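Side-chain contacts in putative TetR-family transcriptional regulator (Syntrophomonas wolfei subsp. wolfei, PDB 3LWJ), which probably binds DNA as a dimeric transcriptional regulator of the TetR family, with a helix-turn-helix domain ahead of an all-helical body: residues Leu22-Glu27 against Tyr31-Arg36; Glu77-Glu82 against Tyr86-Glu91; Gln126-Leu131 against Ser159-Glu164. One frame throughout, in Å; residues are numbered along the deposited sequence.

In the fold
The three contacts follow one another along an all-helical chain. Contact 1 lies in the N-terminal domain that probably binds DNA, where 31-36 runs into the predicted helix-turn-helix. Contact 2 joins helices 56-79 and 85-102 at the surface, on the opposite side of the chain's centre, about 37 Å from contact 1 between centres. Contact 3 is buried near the middle of the chain, between helices 118-144 and 153-173. Its centre is about 25 Å from that of contact 1 and about 19 Å from that of contact 2. The nearest atoms of contacts 2 and 3 are about 5 Å apart, and the segments of both reach the second subunit. A bound 1,2-ethanediol lies near Tyr79 of contact 2.

Contact 1 of 3, residues Leu22-Glu27 against Tyr31-Arg36; sequences LDLFIE and YNTSIR
Thr33 packs against Leu24 and Phe25 near the end of helix 10-28. The apolar contacts are made by its methyl and by CB. The methyl CG2 reaches the root of Leu24, with Thr33 CG2 3.8 Å from Leu24 CB. It also approaches Leu24 CD1 and Phe25 CE1. Thr33 CB lies at the edge of the Phe25 ring, in its plane, 3.9 Å from Phe25 CD1. Both Leu24 and Phe25 cross Thr33 at about a right angle.

The polar part centres on the hydroxyl. Thr33 OG1 sits beside its own backbone N, with chi1 at -55°, and CG2 is anti to that N. OG1 is thereby turned to Leu24 O, 3.2 Å away, and also comes near the ring edge at Phe25 CD1, while CG2 meets carbon. The clear hydrogen bond of OG1 is to Gly29 O, in the turn after the helix.

Ser34 follows as the N-cap of helix 35-42, and Leu24 also packs on Ile38 and Leu41 of that helix. Thr33 is buried, yet its hydroxyl is satisfied by a main-chain carbonyl. Its one side chain thus joins the end of the first helix to the predicted helix-turn-helix by polar and apolar contacts.

Contact 2 of 3, residues Glu77-Glu82 against Tyr86-Glu91; sequences EYYLVE and YERFIE
Arg88 reaches from helix 85-102 across to Tyr79 and Glu82. Its CB comes within 4.1 Å of Tyr79 CE1. CG is near that ring atom and Glu82 O, 3.7 Å from the latter. With chi2 and chi3 both near 180°, the extended chain carries the head across the tyrosine. CD lies over the ring face in a CH-pi contact, 3.7 Å from Tyr79 CE1. NE gives a hydrogen bond of 2.6 Å to Glu82 O, with an N-H...O angle of 161°. CZ is 4.0 Å from the centroid of the Tyr79 ring, a cation-pi contact. The guanidinium stacks on the ring, planes 13° apart, with NH1 over the face toward the rim. NH2 adds a weak bond to Glu82 O; Tyr79 O is 2.8 Å from Arg88 NH2, but at an angle too poor for a hydrogen bond.

Tyr78 OH meets Glu91 CB at 3.6 Å. Glu82 meets Glu87 through carbon, and Glu82 OE2 accepts from Asp84 N.

This surface contact, a cation-pi stack plus a side-chain-to-main-chain bond, ties the turn after helix 56-79 to the next helix of the body. Stack and NE bond fix the rotation of the guanidinium. Its charge probably polarises the Glu82 carbonyl.

Contact 3 of 3, residues Gln126-Leu131 against Ser159-Glu164; sequences QFEDRL and SILAIE
Leu161 points its two methyls at different residues of helix 118-144. CD2 goes to Glu128 and CD1 to Leu131. CG is anti to the backbone N, with chi1 at -172°, and the side chain extends toward the other helix. Both partners cross Leu161 at about a right angle.

Leu161 CD2 meets the aliphatic part of Glu128 and not its charged end. It is 3.7 Å from Glu128 CB and equally 3.7 Å from Glu128 CG. The glutamate chain is extended beyond CG, with chi2 at -179°. This takes its carboxylate past the leucine, and Glu128 CD is 4.1 Å from Leu161 CD2. Glu128 OE2 accepts a hydrogen bond from Tyr110 OH and forms a salt bridge with Lys165. These two partners satisfy the oxygen at a buried position, and the lysine probably favours the charged form of the acid.

The other branch makes a methyl-to-methyl contact: Leu161 CD1 lies 4.1 Å from Leu131 CD1. Leu131 comes from one turn further along the same helix as Glu128. Leu161 therefore packs against two successive turns. No hydrogen bond joins the two segments. Their closest backbone pair is Leu131 CA and Leu161 CA, 7.8 Å apart.

The contact joins helices 118-144 and 153-173 inside the helical body. Phe127 and Arg130 pack on helix 56-79, while Glu164 meets helix 85-102 and Ile163 meets helix 179-195. Phe166 of the second subunit packs on Glu128 and Ala162, which makes this helix pair part of the subunit interface.

Contact 1 of 3, residues Leu22-Glu27 against Tyr31-Arg36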
loop_
_atom_site.group_PDB
_atom_site.type_symbol
_atom_site.label_atom_id
_atom_site.label_comp_id
_atom_site.label_asym_id
_atom_site.label_seq_id
_atom_site.Cartn_x
_atom_site.Cartn_y
_atom_site.Cartn_z
ATOM N N LEU A 22 -2.199 2.418 -22.361
ATOM C CA LEU A 22 -2.660 3.101 -21.165
ATOM C C LEU A 22 -4.152 3.404 -21.309
ATOM O O LEU A 22 -4.943 3.043 -20.434
ATOM C CB LEU A 22 -1.832 4.376 -20.935
ATOM C CG LEU A 22 -1.487 4.886 -19.546
ATOM C CD1 LEU A 22 -1.278 3.766 -18.532
ATOM C CD2 LEU A 22 -0.222 5.785 -19.669
ATOM N N ASP A 23 -4.558 4.019 -22.416
ATOM C CA ASP A 23 -5.981 4.390 -22.590
ATOM C C ASP A 23 -6.915 3.189 -22.508
ATOM O O ASP A 23 -7.976 3.265 -21.887
ATOM C CB ASP A 23 -6.234 5.121 -23.927
ATOM C CG ASP A 23 -5.502 6.475 -24.023
ATOM O OD1 ASP A 23 -4.983 6.975 -23.009
ATOM O OD2 ASP A 23 -5.421 7.022 -25.137
ATOM N N LEU A 24 -6.538 2.092 -23.173
ATOM C CA LEU A 24 -7.340 0.860 -23.165
ATOM C C LEU A 24 -7.386 0.204 -21.758
ATOM O O LEU A 24 -8.425 -0.346 -21.334
ATOM C CB LEU A 24 -6.818 -0.144 -24.214
ATOM C CG LEU A 24 -7.189 0.045 -25.693
ATOM C CD1 LEU A 24 -6.292 -0.837 -26.550
ATOM C CD2 LEU A 24 -8.655 -0.294 -25.961
ATOM N N PHE A 25 -6.266 0.261 -21.034
ATOM C CA PHE A 25 -6.212 -0.271 -19.676
ATOM C C PHE A 25 -7.228 0.479 -18.784
ATOM O O PHE A 25 -8.015 -0.150 -18.073
ATOM C CB PHE A 25 -4.789 -0.151 -19.069
ATOM C CG PHE A 25 -3.734 -1.027 -19.724
ATOM C CD1 PHE A 25 -4.059 -2.082 -20.538
ATOM C CD2 PHE A 25 -2.395 -0.811 -19.432
ATOM C CE1 PHE A 25 -3.088 -2.858 -21.096
ATOM C CE2 PHE A 25 -1.414 -1.591 -19.990
ATOM C CZ PHE A 25 -1.750 -2.598 -20.831
ATOM N N ILE A 26 -7.208 1.809 -18.855
ATOM C CA ILE A 26 -8.178 2.670 -18.149
ATOM C C ILE A 26 -9.633 2.393 -18.562
ATOM O O ILE A 26 -10.510 2.306 -17.722
ATOM C CB ILE A 26 -7.897 4.174 -18.421
ATOM C CG1 ILE A 26 -6.597 4.604 -17.745
ATOM C CG2 ILE A 26 -9.080 5.038 -17.951
ATOM C CD1 ILE A 26 -6.631 4.508 -16.252
ATOM N N GLU A 27 -9.873 2.224 -19.858
ATOM C CA GLU A 27 -11.237 2.111 -20.394
ATOM C C GLU A 27 -11.886 0.728 -20.211
ATOM O O GLU A 27 -13.078 0.634 -19.890
ATOM C CB GLU A 27 -11.208 2.468 -21.867
ATOM C CG GLU A 27 -12.541 2.370 -22.553
ATOM C CD GLU A 27 -12.421 2.527 -24.050
ATOM O OE1 GLU A 27 -11.733 3.474 -24.482
ATOM O OE2 GLU A 27 -13.014 1.706 -24.784
ATOM N N TYR A 31 -6.772 -6.485 -17.484
ATOM C CA TYR A 31 -6.934 -7.903 -17.827
ATOM C C TYR A 31 -7.865 -8.150 -19.003
ATOM O O TYR A 31 -7.615 -9.076 -19.823
ATOM C CB TYR A 31 -7.382 -8.691 -16.599
ATOM C CG TYR A 31 -6.245 -8.789 -15.617
ATOM C CD1 TYR A 31 -5.126 -9.582 -15.911
ATOM C CD2 TYR A 31 -6.241 -8.053 -14.451
ATOM C CE1 TYR A 31 -4.074 -9.683 -15.045
ATOM C CE2 TYR A 31 -5.174 -8.117 -13.571
ATOM C CZ TYR A 31 -4.089 -8.941 -13.869
ATOM O OH TYR A 31 -3.028 -9.028 -12.999
ATOM N N ASN A 32 -8.902 -7.317 -19.103
ATOM C CA ASN A 32 -9.830 -7.337 -20.252
ATOM C C ASN A 32 -9.238 -6.794 -21.552
ATOM O O ASN A 32 -9.824 -6.998 -22.593
ATOM C CB ASN A 32 -11.097 -6.513 -19.954
ATOM C CG ASN A 32 -11.889 -7.033 -18.749
ATOM O OD1 ASN A 32 -12.099 -8.228 -18.599
ATOM N ND2 ASN A 32 -12.352 -6.116 -17.899
ATOM N N THR A 33 -8.134 -6.049 -21.495
ATOM C CA THR A 33 -7.464 -5.562 -22.724
ATOM C C THR A 33 -6.562 -6.649 -23.347
ATOM O O THR A 33 -5.718 -7.217 -22.652
ATOM C CB THR A 33 -6.584 -4.344 -22.449
ATOM O OG1 THR A 33 -7.365 -3.332 -21.815
ATOM C CG2 THR A 33 -5.932 -3.794 -23.764
ATOM N N SER A 34 -6.721 -6.916 -24.646
ATOM C CA SER A 34 -5.801 -7.824 -25.364
ATOM C C SER A 34 -4.743 -7.106 -26.239
ATOM O O SER A 34 -4.907 -5.926 -26.609
ATOM C CB SER A 34 -6.598 -8.757 -26.263
ATOM O OG SER A 34 -7.231 -8.023 -27.300
ATOM N N ILE A 35 -3.681 -7.847 -26.593
ATOM C CA ILE A 35 -2.656 -7.339 -27.507
ATOM C C ILE A 35 -3.335 -6.956 -28.821
ATOM O O ILE A 35 -2.939 -5.981 -29.443
ATOM C CB ILE A 35 -1.531 -8.381 -27.795
ATOM C CG1 ILE A 35 -0.779 -8.741 -26.517
ATOM C CG2 ILE A 35 -0.521 -7.830 -28.798
ATOM C CD1 ILE A 35 -0.387 -10.198 -26.456
ATOM N N ARG A 36 -4.361 -7.727 -29.210
ATOM C CA ARG A 36 -5.208 -7.440 -30.383
ATOM C C ARG A 36 -5.814 -6.030 -30.358
ATOM O O ARG A 36 -5.718 -5.302 -31.345
ATOM C CB ARG A 36 -6.331 -8.478 -30.501
#

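Contact 2 of 3, residues Glu77-Glu82 against Tyr86-Glu91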
loop_
_atom_site.group_PDB
_atom_site.type_symbol
_atom_site.label_atom_id
_atom_site.label_comp_id
_atom_site.label_asym_id
_atom_site.label_seq_id
_atom_site.Cartn_x
_atom_site.Cartn_y
_atom_site.Cartn_z
ATOM N N GLU A 77 18.116 15.790 -10.810
ATOM C CA GLU A 77 18.266 17.164 -11.290
ATOM C C GLU A 77 18.167 18.201 -10.168
ATOM O O GLU A 77 18.922 19.150 -10.140
ATOM C CB GLU A 77 17.225 17.464 -12.369
ATOM C CG GLU A 77 17.563 16.831 -13.711
ATOM C CD GLU A 77 16.347 16.556 -14.585
ATOM O OE1 GLU A 77 15.262 17.124 -14.320
ATOM O OE2 GLU A 77 16.482 15.755 -15.537
ATOM N N TYR A 78 17.224 18.026 -9.254
ATOM C CA TYR A 78 17.044 18.957 -8.139
ATOM C C TYR A 78 18.292 18.986 -7.224
ATOM O O TYR A 78 18.681 20.035 -6.688
ATOM C CB TYR A 78 15.790 18.565 -7.330
ATOM C CG TYR A 78 15.527 19.388 -6.087
ATOM C CD1 TYR A 78 15.514 20.765 -6.120
ATOM C CD2 TYR A 78 15.272 18.769 -4.872
ATOM C CE1 TYR A 78 15.236 21.509 -4.968
ATOM C CE2 TYR A 78 15.022 19.506 -3.721
ATOM C CZ TYR A 78 15.010 20.859 -3.772
ATOM O OH TYR A 78 14.736 21.549 -2.618
ATOM N N TYR A 79 18.892 17.814 -7.048
ATOM C CA TYR A 79 20.122 17.640 -6.272
ATOM C C TYR A 79 21.303 18.465 -6.785
ATOM O O TYR A 79 22.230 18.738 -6.029
ATOM C CB TYR A 79 20.546 16.150 -6.297
ATOM C CG TYR A 79 19.807 15.220 -5.356
ATOM C CD1 TYR A 79 18.607 15.588 -4.739
ATOM C CD2 TYR A 79 20.330 13.952 -5.075
ATOM C CE1 TYR A 79 17.942 14.691 -3.867
ATOM C CE2 TYR A 79 19.681 13.069 -4.194
ATOM C CZ TYR A 79 18.492 13.456 -3.590
ATOM O OH TYR A 79 17.839 12.589 -2.719
ATOM N N LEU A 80 21.283 18.839 -8.057
ATOM C CA LEU A 80 22.353 19.671 -8.640
ATOM C C LEU A 80 22.305 21.110 -8.117
ATOM O O LEU A 80 23.292 21.853 -8.206
ATOM C CB LEU A 80 22.238 19.662 -10.169
ATOM C CG LEU A 80 22.367 18.269 -10.812
ATOM C CD1 LEU A 80 22.066 18.323 -12.315
ATOM C CD2 LEU A 80 23.771 17.656 -10.540
ATOM N N VAL A 81 21.147 21.509 -7.597
ATOM C CA VAL A 81 21.001 22.880 -7.145
ATOM C C VAL A 81 20.759 22.967 -5.641
ATOM O O VAL A 81 21.382 23.766 -4.992
ATOM C CB VAL A 81 19.943 23.668 -7.967
ATOM C CG1 VAL A 81 18.610 23.004 -7.897
ATOM C CG2 VAL A 81 19.861 25.107 -7.487
ATOM N N GLU A 82 19.913 22.132 -5.062
ATOM C CA GLU A 82 19.744 22.197 -3.611
ATOM C C GLU A 82 20.630 21.180 -2.922
ATOM O O GLU A 82 20.501 19.982 -3.169
ATOM C CB GLU A 82 18.287 21.968 -3.201
ATOM C CG GLU A 82 18.085 21.980 -1.667
ATOM C CD GLU A 82 18.370 23.297 -0.994
ATOM O OE1 GLU A 82 17.709 24.312 -1.322
ATOM O OE2 GLU A 82 19.275 23.322 -0.127
ATOM N N TYR A 86 18.206 17.959 4.360
ATOM C CA TYR A 86 16.863 18.040 4.926
ATOM C C TYR A 86 15.880 18.696 3.969
ATOM O O TYR A 86 14.740 18.241 3.826
ATOM C CB TYR A 86 16.824 18.818 6.263
ATOM C CG TYR A 86 15.398 18.990 6.763
ATOM C CD1 TYR A 86 14.705 17.915 7.321
ATOM C CD2 TYR A 86 14.714 20.183 6.596
ATOM C CE1 TYR A 86 13.394 18.044 7.744
ATOM C CE2 TYR A 86 13.395 20.318 7.017
ATOM C CZ TYR A 86 12.751 19.242 7.596
ATOM O OH TYR A 86 11.451 19.366 8.009
ATOM N N GLU A 87 16.303 19.792 3.340
ATOM C CA GLU A 87 15.471 20.417 2.322
ATOM C C GLU A 87 15.165 19.417 1.235
ATOM O O GLU A 87 14.009 19.306 0.791
ATOM C CB GLU A 87 16.149 21.641 1.718
ATOM C CG GLU A 87 15.209 22.492 0.898
ATOM C CD GLU A 87 14.300 23.380 1.738
ATOM O OE1 GLU A 87 14.670 23.783 2.852
ATOM O OE2 GLU A 87 13.207 23.697 1.264
ATOM N N ARG A 88 16.187 18.676 0.812
ATOM C CA ARG A 88 16.001 17.606 -0.172
ATOM C C ARG A 88 14.993 16.525 0.291
ATOM O O ARG A 88 14.154 16.054 -0.490
ATOM C CB ARG A 88 17.332 16.914 -0.455
ATOM C CG ARG A 88 18.401 17.729 -1.184
ATOM C CD ARG A 88 19.613 16.860 -1.413
ATOM N NE ARG A 88 20.641 17.512 -2.228
ATOM C CZ ARG A 88 21.668 16.874 -2.776
ATOM N NH1 ARG A 88 21.825 15.565 -2.613
ATOM N NH2 ARG A 88 22.547 17.553 -3.487
ATOM N N PHE A 89 15.100 16.137 1.562
ATOM C CA PHE A 89 14.288 15.064 2.134
ATOM C C PHE A 89 12.811 15.363 1.976
ATOM O O PHE A 89 12.041 14.515 1.529
ATOM C CB PHE A 89 14.641 14.886 3.619
ATOM C CG PHE A 89 14.019 13.690 4.259
ATOM C CD1 PHE A 89 14.385 12.415 3.868
ATOM C CD2 PHE A 89 13.058 13.840 5.254
ATOM C CE1 PHE A 89 13.809 11.314 4.437
ATOM C CE2 PHE A 89 12.487 12.723 5.845
ATOM C CZ PHE A 89 12.864 11.460 5.431
ATOM N N ILE A 90 12.431 16.579 2.318
ATOM C CA ILE A 90 11.053 17.001 2.179
ATOM C C ILE A 90 10.667 17.224 0.743
ATOM O O ILE A 90 9.678 16.644 0.270
ATOM C CB ILE A 90 10.753 18.288 2.929
ATOM C CG1 ILE A 90 11.128 18.127 4.400
ATOM C CG2 ILE A 90 9.316 18.606 2.782
ATOM C CD1 ILE A 90 10.560 16.857 5.071
ATOM N N GLU A 91 11.394 18.104 0.056
ATOM C CA GLU A 91 10.941 18.545 -1.257
ATOM C C GLU A 91 10.943 17.440 -2.275
ATOM O O GLU A 91 10.141 17.496 -3.216
ATOM C CB GLU A 91 11.792 19.685 -1.829
ATOM C CG GLU A 91 11.340 21.044 -1.493
ATOM C CD GLU A 91 9.862 21.294 -1.699
ATOM O OE1 GLU A 91 9.330 21.165 -2.832
ATOM O OE2 GLU A 91 9.250 21.664 -0.686
#

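Contact 3 of 3, residues Gln126-Leu131 against Ser159-Glu164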
loop_
_atom_site.group_PDB
_atom_site.type_symbol
_atom_site.label_atom_id
_atom_site.label_comp_id
_atom_site.label_asym_id
_atom_site.label_seq_id
_atom_site.Cartn_x
_atom_site.Cartn_y
_atom_site.Cartn_z
ATOM N N GLN A 126 9.720 -4.871 -9.983
ATOM C CA GLN A 126 10.886 -4.270 -10.610
ATOM C C GLN A 126 10.865 -2.744 -10.500
ATOM O O GLN A 126 11.875 -2.122 -10.210
ATOM C CB GLN A 126 11.013 -4.755 -12.067
ATOM C CG GLN A 126 11.204 -6.251 -12.111
ATOM C CD GLN A 126 11.377 -6.821 -13.507
ATOM O OE1 GLN A 126 11.897 -6.149 -14.408
ATOM N NE2 GLN A 126 10.949 -8.083 -13.688
ATOM N N PHE A 127 9.700 -2.160 -10.731
ATOM C CA PHE A 127 9.478 -0.727 -10.566
ATOM C C PHE A 127 9.758 -0.294 -9.097
ATOM O O PHE A 127 10.620 0.542 -8.821
ATOM C CB PHE A 127 8.046 -0.421 -11.013
ATOM C CG PHE A 127 7.592 0.954 -10.687
ATOM C CD1 PHE A 127 8.109 2.036 -11.371
ATOM C CD2 PHE A 127 6.644 1.169 -9.706
ATOM C CE1 PHE A 127 7.713 3.314 -11.082
ATOM C CE2 PHE A 127 6.238 2.465 -9.403
ATOM C CZ PHE A 127 6.767 3.537 -10.102
ATOM N N GLU A 128 9.081 -0.931 -8.161
ATOM C CA GLU A 128 9.251 -0.622 -6.735
ATOM C C GLU A 128 10.669 -0.862 -6.198
ATOM O O GLU A 128 11.181 -0.018 -5.464
ATOM C CB GLU A 128 8.164 -1.351 -5.923
ATOM C CG GLU A 128 6.798 -0.654 -6.190
ATOM C CD GLU A 128 5.608 -1.209 -5.457
ATOM O OE1 GLU A 128 5.619 -2.379 -5.054
ATOM O OE2 GLU A 128 4.628 -0.452 -5.325
ATOM N N ASP A 129 11.316 -1.964 -6.593
ATOM C CA ASP A 129 12.707 -2.271 -6.170
ATOM C C ASP A 129 13.649 -1.179 -6.643
ATOM O O ASP A 129 14.606 -0.796 -5.928
ATOM C CB ASP A 129 13.190 -3.639 -6.721
ATOM C CG ASP A 129 12.659 -4.836 -5.930
ATOM O OD1 ASP A 129 11.980 -4.661 -4.871
ATOM O OD2 ASP A 129 12.926 -5.980 -6.373
ATOM N N ARG A 130 13.384 -0.662 -7.837
ATOM C CA ARG A 130 14.222 0.401 -8.406
ATOM C C ARG A 130 14.122 1.692 -7.597
ATOM O O ARG A 130 15.147 2.308 -7.269
ATOM C CB ARG A 130 13.812 0.689 -9.846
ATOM C CG ARG A 130 14.691 1.720 -10.557
ATOM C CD ARG A 130 14.456 1.671 -12.038
ATOM N NE ARG A 130 15.107 2.768 -12.756
ATOM C CZ ARG A 130 14.817 3.094 -14.008
ATOM N NH1 ARG A 130 13.885 2.418 -14.691
ATOM N NH2 ARG A 130 15.449 4.100 -14.583
ATOM N N LEU A 131 12.888 2.087 -7.283
ATOM C CA LEU A 131 12.647 3.228 -6.415
ATOM C C LEU A 131 13.242 2.989 -5.009
ATOM O O LEU A 131 13.926 3.854 -4.467
ATOM C CB LEU A 131 11.150 3.519 -6.326
ATOM C CG LEU A 131 10.455 4.024 -7.585
ATOM C CD1 LEU A 131 9.029 4.264 -7.218
ATOM C CD2 LEU A 131 11.129 5.290 -8.234
ATOM N N SER A 159 9.049 2.609 4.041
ATOM C CA SER A 159 8.029 3.502 4.589
ATOM C C SER A 159 7.702 4.669 3.697
ATOM O O SER A 159 6.521 5.071 3.612
ATOM C CB SER A 159 8.407 3.983 6.002
ATOM O OG SER A 159 9.410 4.982 6.021
ATOM N N ILE A 160 8.720 5.205 3.007
ATOM C CA ILE A 160 8.529 6.294 2.023
ATOM C C ILE A 160 7.676 5.800 0.867
ATOM O O ILE A 160 6.630 6.373 0.565
ATOM C CB ILE A 160 9.856 6.836 1.486
ATOM C CG1 ILE A 160 10.702 7.418 2.634
ATOM C CG2 ILE A 160 9.578 7.888 0.419
ATOM C CD1 ILE A 160 12.196 7.710 2.217
ATOM N N LEU A 161 8.069 4.668 0.293
ATOM C CA LEU A 161 7.311 4.087 -0.787
ATOM C C LEU A 161 5.892 3.777 -0.360
ATOM O O LEU A 161 4.954 4.109 -1.074
ATOM C CB LEU A 161 7.972 2.829 -1.364
ATOM C CG LEU A 161 7.306 2.283 -2.653
ATOM C CD1 LEU A 161 7.072 3.375 -3.669
ATOM C CD2 LEU A 161 8.131 1.163 -3.271
ATOM N N ALA A 162 5.736 3.173 0.816
ATOM C CA ALA A 162 4.405 2.755 1.289
ATOM C C ALA A 162 3.435 3.919 1.437
ATOM O O ALA A 162 2.264 3.841 1.005
ATOM C CB ALA A 162 4.515 1.937 2.609
ATOM N N ILE A 163 3.857 4.995 2.082
ATOM C CA ILE A 163 2.954 6.134 2.279
ATOM C C ILE A 163 2.632 6.799 0.942
ATOM O O ILE A 163 1.516 7.327 0.706
ATOM C CB ILE A 163 3.474 7.145 3.344
ATOM C CG1 ILE A 163 2.381 8.121 3.802
ATOM C CG2 ILE A 163 4.655 7.944 2.855
ATOM C CD1 ILE A 163 1.046 7.526 4.052
ATOM N N GLU A 164 3.617 6.828 0.067
ATOM C CA GLU A 164 3.395 7.393 -1.263
ATOM C C GLU A 164 2.373 6.526 -2.007
ATOM O O GLU A 164 1.442 7.032 -2.587
ATOM C CB GLU A 164 4.707 7.486 -2.037
ATOM C CG GLU A 164 5.618 8.589 -1.521
ATOM C CD GLU A 164 6.929 8.682 -2.247
ATOM O OE1 GLU A 164 7.328 7.694 -2.883
ATOM O OE2 GLU A 164 7.577 9.738 -2.140
#